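Local coordinates for hypothetical protein (Clostridium sporogenes ATCC 15579, PDB 4QRK), which is of unknown function but is thought to act in cell adhesion, as a putative adhesion protein built on a right-handed beta-helix, at residues E23-L29 with I101-L107; N122-V128 with N145-I151. All blocks are in the same frame, centred on the assembly; numbering follows the deposited sequence. Where two conformers were deposited one is given.

Interaction 1: residues E23-L29 with I101-L107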
ATOM      1  N   GLU A  23     -12.705  -3.953 -15.621  1.00 35.89           N
ATOM      2  CA  GLU A  23     -12.975  -5.180 -14.914  1.00 46.81           C
ATOM      3  C   GLU A  23     -11.802  -5.499 -14.020  1.00 38.58           C
ATOM      4  O   GLU A  23     -11.841  -6.463 -13.280  1.00 37.26           O
ATOM      5  CB  GLU A  23     -13.206  -6.309 -15.917  1.00 58.61           C
ATOM      6  CG  GLU A  23     -14.400  -6.023 -16.824  1.00 65.68           C
ATOM      7  CD  GLU A  23     -14.704  -7.158 -17.768  1.00 80.45           C
ATOM      8  OE1 GLU A  23     -13.755  -7.886 -18.168  1.00 81.53           O
ATOM      9  OE2 GLU A  23     -15.897  -7.308 -18.106  1.00 83.16           O
ATOM     10  N   LYS A  24     -10.749  -4.696 -14.108  1.00 34.47           N
ATOM     11  CA  LYS A  24      -9.668  -4.777 -13.158  1.00 28.48           C
ATOM     12  C   LYS A  24      -9.204  -3.325 -12.880  1.00 34.40           C
ATOM     13  O   LYS A  24      -9.282  -2.472 -13.762  1.00 31.56           O
ATOM     14  CB  LYS A  24      -8.544  -5.669 -13.691  1.00 33.94           C
ATOM     15  CG  LYS A  24      -7.279  -5.685 -12.785  1.00 66.61           C
ATOM     16  CD  LYS A  24      -6.058  -6.320 -13.441  1.00 68.94           C
ATOM     17  CE  LYS A  24      -5.802  -7.729 -12.924  1.00 75.39           C
ATOM     18  NZ  LYS A  24      -4.568  -8.327 -13.517  1.00 80.03           N
ATOM     19  N   THR A  25      -8.797  -3.041 -11.645  1.00 33.20           N
ATOM     20  CA  THR A  25      -8.202  -1.740 -11.287  1.00 31.44           C
ATOM     21  C   THR A  25      -6.684  -1.894 -11.154  1.00 35.22           C
ATOM     22  O   THR A  25      -6.197  -2.787 -10.454  1.00 31.12           O
ATOM     23  CB  THR A  25      -8.702  -1.222  -9.929  1.00 33.18           C
ATOM     24  OG1 THR A  25     -10.099  -0.958  -9.992  1.00 36.08           O
ATOM     25  CG2 THR A  25      -8.003   0.069  -9.548  1.00 37.12           C
ATOM     26  N   LYS A  26      -5.946  -1.014 -11.822  1.00 25.56           N
ATOM     27  CA  LYS A  26      -4.499  -0.891 -11.615  1.00 31.71           C
ATOM     28  C   LYS A  26      -4.231   0.521 -11.087  1.00 30.81           C
ATOM     29  O   LYS A  26      -4.291   1.487 -11.825  1.00 28.81           O
ATOM     30  CB  LYS A  26      -3.734  -1.138 -12.909  1.00 33.16           C
ATOM     31  CG  LYS A  26      -3.802  -2.567 -13.418  1.00 45.17           C
ATOM     32  CD  LYS A  26      -2.744  -2.823 -14.514  1.00 59.26           C
ATOM     33  CE  LYS A  26      -2.647  -4.307 -14.890  1.00 76.08           C
ATOM     34  NZ  LYS A  26      -1.430  -4.604 -15.707  1.00 82.77           N
ATOM     35  N   LEU A  27      -4.008   0.611  -9.787  1.00 26.29           N
ATOM     36  CA  LEU A  27      -3.862   1.882  -9.094  1.00 30.02           C
ATOM     37  C   LEU A  27      -2.381   2.182  -8.955  1.00 30.44           C
ATOM     38  O   LEU A  27      -1.585   1.339  -8.500  1.00 28.90           O
ATOM     39  CB  LEU A  27      -4.543   1.831  -7.727  1.00 26.74           C
ATOM     40  CG  LEU A  27      -4.447   3.055  -6.811  1.00 28.06           C
ATOM     41  CD1 LEU A  27      -5.120   4.205  -7.446  1.00 29.68           C
ATOM     42  CD2 LEU A  27      -5.060   2.788  -5.424  1.00 26.73           C
ATOM     43  N   ASN A  28      -1.998   3.371  -9.402  1.00 27.08           N
ATOM     44  CA  ASN A  28      -0.609   3.767  -9.350  1.00 26.16           C
ATOM     45  C   ASN A  28      -0.531   5.101  -8.649  1.00 27.93           C
ATOM     46  O   ASN A  28      -1.114   6.083  -9.103  1.00 31.32           O
ATOM     47  CB  ASN A  28      -0.000   3.774 -10.761  1.00 28.31           C
ATOM     48  CG  ASN A  28       1.472   4.217 -10.762  1.00 41.32           C
ATOM     49  OD1 ASN A  28       2.233   3.850  -9.883  1.00 45.92           O
ATOM     50  ND2 ASN A  28       1.860   5.010 -11.749  1.00 59.04           N
ATOM     51  N   LEU A  29       0.134   5.120  -7.493  1.00 25.88           N
ATOM     52  CA  LEU A  29       0.177   6.314  -6.635  1.00 27.86           C
ATOM     53  C   LEU A  29       1.619   6.848  -6.488  1.00 27.30           C
ATOM     54  O   LEU A  29       2.553   6.105  -6.180  1.00 28.74           O
ATOM     55  CB  LEU A  29      -0.411   6.009  -5.254  1.00 28.52           C
ATOM     56  CG  LEU A  29      -1.867   5.549  -5.187  1.00 33.03           C
ATOM     57  CD1 LEU A  29      -2.326   5.161  -3.788  1.00 46.40           C
ATOM     58  CD2 LEU A  29      -2.831   6.601  -5.689  1.00 38.46           C
ATOM     59  N   ILE A 101     -13.821  -5.493  -7.291  1.00 26.95           N
ATOM     60  CA  ILE A 101     -13.025  -5.528  -8.515  1.00 27.07           C
ATOM     61  C   ILE A 101     -11.585  -6.023  -8.245  1.00 32.33           C
ATOM     62  O   ILE A 101     -10.955  -5.615  -7.250  1.00 24.40           O
ATOM     63  CB  ILE A 101     -13.056  -4.172  -9.205  1.00 34.40           C
ATOM     64  CG1 ILE A 101     -12.546  -4.290 -10.633  1.00 35.38           C
ATOM     65  CG2 ILE A 101     -12.279  -3.125  -8.410  1.00 36.34           C
ATOM     66  CD1 ILE A 101     -12.724  -3.015 -11.477  1.00 43.12           C
ATOM     67  N   PRO A 102     -11.074  -6.952  -9.093  1.00 32.60           N
ATOM     68  CA  PRO A 102      -9.666  -7.354  -8.967  1.00 31.56           C
ATOM     69  C   PRO A 102      -8.750  -6.140  -9.024  1.00 32.85           C
ATOM     70  O   PRO A 102      -8.906  -5.345  -9.945  1.00 30.55           O
ATOM     71  CB  PRO A 102      -9.450  -8.236 -10.210  1.00 35.85           C
ATOM     72  CG  PRO A 102     -10.792  -8.802 -10.494  1.00 35.17           C
ATOM     73  CD  PRO A 102     -11.759  -7.706 -10.169  1.00 36.44           C
ATOM     74  N   THR A 103      -7.815  -6.019  -8.075  1.00 28.54           N
ATOM     75  CA  THR A 103      -7.043  -4.792  -7.890  1.00 28.20           C
ATOM     76  C   THR A 103      -5.547  -5.037  -7.711  1.00 28.29           C
ATOM     77  O   THR A 103      -5.139  -5.914  -6.961  1.00 26.88           O
ATOM     78  CB  THR A 103      -7.553  -4.035  -6.634  1.00 25.24           C
ATOM     79  OG1 THR A 103      -8.914  -3.649  -6.837  1.00 30.63           O
ATOM     80  CG2 THR A 103      -6.746  -2.777  -6.372  1.00 28.02           C
ATOM     81  N   GLU A 104      -4.750  -4.258  -8.430  1.00 26.34           N
ATOM     82  CA  GLU A 104      -3.301  -4.199  -8.252  1.00 21.39           C
ATOM     83  C   GLU A 104      -2.988  -2.798  -7.824  1.00 27.47           C
ATOM     84  O   GLU A 104      -3.627  -1.853  -8.306  1.00 25.64           O
ATOM     85  CB  GLU A 104      -2.605  -4.486  -9.570  1.00 29.41           C
ATOM     86  CG  GLU A 104      -2.784  -5.906 -10.036  1.00 39.97           C
ATOM     87  CD  GLU A 104      -2.128  -6.136 -11.404  1.00 54.89           C
ATOM     88  OE1 GLU A 104      -1.367  -5.242 -11.860  1.00 51.13           O
ATOM     89  OE2 GLU A 104      -2.380  -7.207 -12.009  1.00 60.19           O
ATOM     90  N   ILE A 105      -2.052  -2.661  -6.892  1.00 26.31           N
ATOM     91  CA  ILE A 105      -1.715  -1.346  -6.328  1.00 25.69           C
ATOM     92  C   ILE A 105      -0.216  -1.183  -6.361  1.00 23.90           C
ATOM     93  O   ILE A 105       0.503  -2.054  -5.914  1.00 27.06           O
ATOM     94  CB  ILE A 105      -2.228  -1.164  -4.865  1.00 24.53           C
ATOM     95  CG1 ILE A 105      -3.740  -1.305  -4.810  1.00 24.08           C
ATOM     96  CG2 ILE A 105      -1.881   0.226  -4.336  1.00 25.15           C
ATOM     97  CD1 ILE A 105      -4.292  -1.389  -3.395  1.00 29.92           C
ATOM     98  N   LYS A 106       0.239  -0.071  -6.914  1.00 22.68           N
ATOM     99  CA  LYS A 106       1.620   0.283  -6.890  1.00 23.22           C
ATOM    100  C   LYS A 106       1.755   1.653  -6.253  1.00 28.64           C
ATOM    101  O   LYS A 106       1.043   2.596  -6.611  1.00 26.86           O
ATOM    102  CB  LYS A 106       2.201   0.281  -8.304  1.00 23.34           C
ATOM    103  CG  LYS A 106       3.653   0.687  -8.308  1.00 34.40           C
ATOM    104  CD  LYS A 106       4.244   0.868  -9.705  1.00 55.93           C
ATOM    105  CE  LYS A 106       5.780   0.981  -9.596  1.00 71.05           C
ATOM    106  NZ  LYS A 106       6.220   1.931  -8.516  1.00 74.81           N
ATOM    107  N   LEU A 107       2.638   1.732  -5.268  1.00 28.62           N
ATOM    108  CA  LEU A 107       2.870   2.955  -4.503  0.50 26.47           C
ATOM    109  C   LEU A 107       4.345   3.337  -4.448  1.00 20.03           C
ATOM    110  O   LEU A 107       5.177   2.545  -4.028  1.00 25.98           O
ATOM    111  CB  LEU A 107       2.391   2.760  -3.074  0.50 31.62           C
ATOM    112  CG  LEU A 107       1.051   2.057  -2.942  0.50 38.33           C
ATOM    113  CD1 LEU A 107       0.708   1.824  -1.517  0.50 41.19           C
ATOM    114  CD2 LEU A 107       0.015   2.938  -3.533  0.50 41.45           C
TER
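Leu27 and Ile105 meet on the inner face of two parallel strands, neighbours in one sheet of the right-handed beta-helix. The axes of 24-29 and 103-107 run 9° apart, and Thr25, Leu27 and Leu29 sit level with Thr103, Ile105 and Leu107. Five backbone hydrogen bonds fix this register: Thr25 and Leu27 each use both N and O, reaching Pro102, Glu104 and Lys106, and Leu29 N adds the fifth to Lys106 O.

Packing is densest on the buried side. Leu27 CD2 lies 4.2 Å from Ile105 CG2, and both side chains also touch Leu97 of the facing strand 91-98. Toward the start of the strands Ile101 crosses Thr25 at about a right angle, and its CG2 comes to 3.5 Å from Thr25 OG1. Thr103 OG1 donates to Ile101 O over 2.9 Å, arriving from above the carbonyl plane. Leu29 and Leu107 lie side by side at the far end; Leu107 has two conformers, so how close they come is doubtful.

The other face is charged and partly open to solvent, Lys106 being exposed. Lys24 NZ bridges to Glu104 OE2 at 2.9 Å, standing 41° out of the carboxylate plane. Lys26 runs alongside Glu104, both with CG anti to the carbonyl carbon (chi1 -68° in each); its NZ makes a long ion pair with Glu104 OE1, at 3.9 Å, and another, also weak, with Asp69. One carboxylate thus serves two lysines, one oxygen apiece. Farther along, Asn28 and Lys106 point the same way, and Asn28 OD1 rests against Lys106 CD at 3.6 Å.

Interaction 2: residues N122-V128 with N145-I151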
ATOM      1  N   ASN A 122     -10.277  -7.092  -3.175  1.00 22.74           N
ATOM      2  CA  ASN A 122      -9.957  -8.240  -4.012  1.00 27.00           C
ATOM      3  C   ASN A 122      -8.558  -8.049  -4.571  1.00 30.75           C
ATOM      4  O   ASN A 122      -8.359  -7.795  -5.750  1.00 28.51           O
ATOM      5  CB  ASN A 122     -10.965  -8.338  -5.147  1.00 27.49           C
ATOM      6  CG  ASN A 122     -10.863  -9.642  -5.944  1.00 29.15           C
ATOM      7  OD1 ASN A 122     -10.090 -10.536  -5.623  1.00 31.97           O
ATOM      8  ND2 ASN A 122     -11.654  -9.732  -7.001  1.00 30.68           N
ATOM      9  N   LEU A 123      -7.578  -8.146  -3.686  1.00 32.47           N
ATOM     10  CA  LEU A 123      -6.221  -7.759  -3.997  1.00 22.27           C
ATOM     11  C   LEU A 123      -5.499  -8.836  -4.799  1.00 26.99           C
ATOM     12  O   LEU A 123      -5.560 -10.016  -4.456  1.00 28.63           O
ATOM     13  CB  LEU A 123      -5.494  -7.486  -2.691  1.00 26.71           C
ATOM     14  CG  LEU A 123      -4.089  -6.932  -2.777  1.00 29.26           C
ATOM     15  CD1 LEU A 123      -4.112  -5.572  -3.458  1.00 29.22           C
ATOM     16  CD2 LEU A 123      -3.460  -6.883  -1.354  1.00 26.51           C
ATOM     17  N   LYS A 124      -4.774  -8.428  -5.842  1.00 26.37           N
ATOM     18  CA  LYS A 124      -3.919  -9.373  -6.584  1.00 30.99           C
ATOM     19  C   LYS A 124      -2.438  -9.067  -6.344  1.00 27.98           C
ATOM     20  O   LYS A 124      -1.618  -9.958  -6.207  1.00 26.33           O
ATOM     21  CB  LYS A 124      -4.168  -9.307  -8.094  1.00 34.68           C
ATOM     22  CG  LYS A 124      -5.620  -9.430  -8.521  1.00 49.24           C
ATOM     23  CD  LYS A 124      -6.241 -10.778  -8.188  1.00 61.98           C
ATOM     24  CE  LYS A 124      -7.733 -10.610  -7.917  1.00 72.66           C
ATOM     25  NZ  LYS A 124      -8.536 -11.861  -8.004  1.00 77.19           N
ATOM     26  N   GLU A 125      -2.078  -7.800  -6.358  1.00 30.83           N
ATOM     27  CA  GLU A 125      -0.677  -7.486  -6.217  1.00 30.73           C
ATOM     28  C   GLU A 125      -0.536  -6.145  -5.574  1.00 27.50           C
ATOM     29  O   GLU A 125      -1.356  -5.255  -5.806  1.00 24.90           O
ATOM     30  CB  GLU A 125       0.049  -7.542  -7.577  1.00 30.86           C
ATOM     31  CG  GLU A 125       1.539  -7.253  -7.451  1.00 37.42           C
ATOM     32  CD  GLU A 125       2.338  -7.704  -8.675  1.00 52.51           C
ATOM     33  OE1 GLU A 125       1.717  -8.268  -9.603  1.00 53.51           O
ATOM     34  OE2 GLU A 125       3.580  -7.486  -8.694  1.00 48.57           O
ATOM     35  N   LEU A 126       0.490  -6.025  -4.740  1.00 24.54           N
ATOM     36  CA  LEU A 126       0.825  -4.775  -4.080  1.00 26.37           C
ATOM     37  C   LEU A 126       2.320  -4.593  -4.143  1.00 20.78           C
ATOM     38  O   LEU A 126       3.061  -5.512  -3.807  1.00 23.04           O
ATOM     39  CB  LEU A 126       0.430  -4.820  -2.627  1.00 25.55           C
ATOM     40  CG  LEU A 126       0.800  -3.598  -1.783  1.00 29.75           C
ATOM     41  CD1 LEU A 126       0.022  -2.358  -2.218  1.00 27.31           C
ATOM     42  CD2 LEU A 126       0.556  -3.887  -0.297  1.00 35.00           C
ATOM     43  N   ASN A 127       2.738  -3.440  -4.650  1.00 25.91           N
ATOM     44  CA  ASN A 127       4.122  -3.022  -4.661  1.00 23.65           C
ATOM     45  C   ASN A 127       4.237  -1.673  -3.992  1.00 27.09           C
ATOM     46  O   ASN A 127       3.589  -0.705  -4.418  1.00 29.57           O
ATOM     47  CB  ASN A 127       4.649  -2.913  -6.100  1.00 24.31           C
ATOM     48  CG  ASN A 127       4.894  -4.266  -6.707  1.00 35.87           C
ATOM     49  OD1 ASN A 127       5.912  -4.900  -6.433  1.00 33.13           O
ATOM     50  ND2 ASN A 127       3.929  -4.753  -7.472  1.00 34.98           N
ATOM     51  N   VAL A 128       5.059  -1.601  -2.953  1.00 23.05           N
ATOM     52  CA  VAL A 128       5.239  -0.354  -2.201  1.00 20.48           C
ATOM     53  C   VAL A 128       6.697  -0.014  -2.135  1.00 29.56           C
ATOM     54  O   VAL A 128       7.489  -0.856  -1.723  1.00 27.92           O
ATOM     55  CB  VAL A 128       4.754  -0.538  -0.742  1.00 34.43           C
ATOM     56  CG1 VAL A 128       5.015   0.687   0.082  1.00 36.52           C
ATOM     57  CG2 VAL A 128       3.271  -0.826  -0.719  1.00 30.57           C
ATOM     58  N   ASN A 145      -7.478 -15.803  -4.376  1.00 40.35           N
ATOM     59  CA  ASN A 145      -6.501 -16.125  -5.384  1.00 43.38           C
ATOM     60  C   ASN A 145      -5.161 -15.875  -4.734  1.00 39.82           C
ATOM     61  O   ASN A 145      -5.098 -15.369  -3.604  1.00 37.48           O
ATOM     62  CB  ASN A 145      -6.691 -15.174  -6.531  1.00 58.83           C
ATOM     63  CG  ASN A 145      -7.023 -13.806  -6.042  1.00 66.60           C
ATOM     64  OD1 ASN A 145      -8.180 -13.379  -6.089  1.00 70.00           O
ATOM     65  ND2 ASN A 145      -6.019 -13.112  -5.505  1.00 63.18           N
ATOM     66  N   ASN A 146      -4.091 -16.237  -5.421  1.00 31.14           N
ATOM     67  CA  ASN A 146      -2.766 -15.934  -4.932  1.00 34.20           C
ATOM     68  C   ASN A 146      -2.518 -14.446  -4.953  1.00 35.70           C
ATOM     69  O   ASN A 146      -3.047 -13.744  -5.804  1.00 36.53           O
ATOM     70  CB  ASN A 146      -1.740 -16.633  -5.785  1.00 38.59           C
ATOM     71  CG  ASN A 146      -1.857 -18.126  -5.680  1.00 47.99           C
ATOM     72  OD1 ASN A 146      -2.068 -18.673  -4.587  1.00 39.56           O
ATOM     73  ND2 ASN A 146      -1.759 -18.799  -6.810  1.00 55.76           N
ATOM     74  N   VAL A 147      -1.709 -13.976  -4.015  1.00 26.12           N
ATOM     75  CA  VAL A 147      -1.418 -12.544  -3.897  1.00 27.83           C
ATOM     76  C   VAL A 147       0.087 -12.384  -3.771  1.00 28.04           C
ATOM     77  O   VAL A 147       0.751 -13.165  -3.089  1.00 29.05           O
ATOM     78  CB  VAL A 147      -2.101 -11.937  -2.661  1.00 26.02           C
ATOM     79  CG1 VAL A 147      -1.884 -10.387  -2.587  1.00 26.67           C
ATOM     80  CG2 VAL A 147      -3.541 -12.255  -2.635  1.00 31.37           C
ATOM     81  N   LYS A 148       0.614 -11.356  -4.426  1.00 23.55           N
ATOM     82  CA  LYS A 148       2.027 -11.038  -4.420  1.00 28.51           C
ATOM     83  C   LYS A 148       2.177  -9.675  -3.756  1.00 30.32           C
ATOM     84  O   LYS A 148       1.532  -8.728  -4.158  1.00 26.09           O
ATOM     85  CB  LYS A 148       2.524 -11.003  -5.873  1.00 36.10           C
ATOM     86  CG  LYS A 148       4.003 -11.029  -6.041  1.00 49.99           C
ATOM     87  CD  LYS A 148       4.443 -12.257  -6.842  1.00 71.11           C
ATOM     88  CE  LYS A 148       5.964 -12.509  -6.747  1.00 74.70           C
ATOM     89  NZ  LYS A 148       6.417 -13.045  -5.407  1.00 69.72           N
ATOM     90  N   VAL A 149       3.001  -9.592  -2.719  1.00 26.01           N
ATOM     91  CA  VAL A 149       3.261  -8.340  -2.031  1.00 27.18           C
ATOM     92  C   VAL A 149       4.746  -8.060  -1.974  1.00 30.53           C
ATOM     93  O   VAL A 149       5.517  -8.881  -1.488  1.00 25.28           O
ATOM     94  CB  VAL A 149       2.698  -8.353  -0.603  1.00 27.85           C
ATOM     95  CG1 VAL A 149       3.039  -7.066   0.142  1.00 27.79           C
ATOM     96  CG2 VAL A 149       1.197  -8.556  -0.636  1.00 33.10           C
ATOM     97  N   ASN A 150       5.143  -6.894  -2.466  1.00 23.73           N
ATOM     98  CA  ASN A 150       6.547  -6.465  -2.409  1.00 24.91           C
ATOM     99  C   ASN A 150       6.651  -5.122  -1.706  1.00 30.18           C
ATOM    100  O   ASN A 150       6.023  -4.151  -2.132  1.00 26.33           O
ATOM    101  CB  ASN A 150       7.150  -6.366  -3.820  1.00 23.08           C
ATOM    102  CG  ASN A 150       7.004  -7.685  -4.614  1.00 46.79           C
ATOM    103  OD1 ASN A 150       7.622  -8.689  -4.266  1.00 49.28           O
ATOM    104  ND2 ASN A 150       6.155  -7.687  -5.651  1.00 52.57           N
ATOM    105  N   ILE A 151       7.446  -5.063  -0.632  1.00 28.39           N
ATOM    106  CA  ILE A 151       7.588  -3.805   0.125  1.00 25.20           C
ATOM    107  C   ILE A 151       9.063  -3.460   0.278  1.00 24.90           C
ATOM    108  O   ILE A 151       9.863  -4.270   0.713  1.00 27.65           O
ATOM    109  CB  ILE A 151       6.947  -3.918   1.537  1.00 32.15           C
ATOM    110  CG1 ILE A 151       5.454  -4.231   1.433  1.00 27.81           C
ATOM    111  CG2 ILE A 151       7.092  -2.632   2.267  1.00 27.07           C
ATOM    112  CD1 ILE A 151       4.852  -4.773   2.677  1.00 33.99           C
TER
HETATM  113  O   HOH W   1      -0.912 -12.243  -7.714  1.00 53.23           O
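Leu126 and Val149 lie side by side in the apolar core, CD2 of the leucine 4.1 Å from CG1 of the valine. Leu123 CD2 meets Val147 CG1 at 4.0 Å, this time nearly at a right angle, and Val128 packs on Ile151 at the far end. Leu137 of strand 134-138 touches both Leu126 and Ile151, so the facing sheet covers this side. These are ordinary van der Waals contacts, whereas the register is set by the backbone: the strands run parallel within 2°, and Leu126 N and O bond to Lys148 O and Asn150 N, followed by Val128 N to Asn150 O. Near the start of the pairing, where Lys124 leaves the extended conformation (psi -43°), the bond from Lys148 N to Lys124 O lengthens to 3.2 Å, and a water links Lys124 O with Asn146 O.

On the opposite face Asn127 and Asn150 lie side by side, pointing the same way, amide planes 22° apart. Asn150 ND2 donates to Asn127 OD1 at 2.9 Å from above the carbonyl plane, while Asn127 ND2 donates to Glu125 OE2 at 3.0 Å, meeting it from above the carboxylate plane. The row continues, since Asn150 also touches Asn207 of strand 203-210.

At the polar edge Asn145 ND2 bonds to Asn146 O at 3.1 Å and only weakly to Leu123 O. Bends in the Lys124 chain bring NZ to Asn122 OD1 at 3.1 Å and close to Asn145 OD1, where the modelled separation is too short to trust in detail; Asn122 ND2 is hydrogen-bonded to Lys100 O. Asn122 OD1 probably eases the lysine charge, and Asn145 OD1 may contribute. On the asparagine face one side-chain bond joins the two strands, while Glu125 takes the other end of the Asn127 amide and probably fixes its rotation.

After strand 11-17 the chain enters strand 24-32 and then makes a long excursion through five strands, 35-42, 46-52, 60-66, 69-75 and 91-98, before strand 103-110 returns to close interaction 1. Interaction 2 opens afterwards and closes a far shorter loop of 16 residues, which holds strand 134-138 of the opposite sheet. The two contacts therefore follow in series and neither nest nor cross. They are nevertheless joined side by side, because strands 103-110 and 123-130 are neighbours: Thr103 O and Lys124 N, and Leu107 N and Asn127 O, are probably hydrogen-bonded. Together they tie four strands adjacent in one beta-helix sheet, from the DUF2154 region into the LiaF-like C-terminal region.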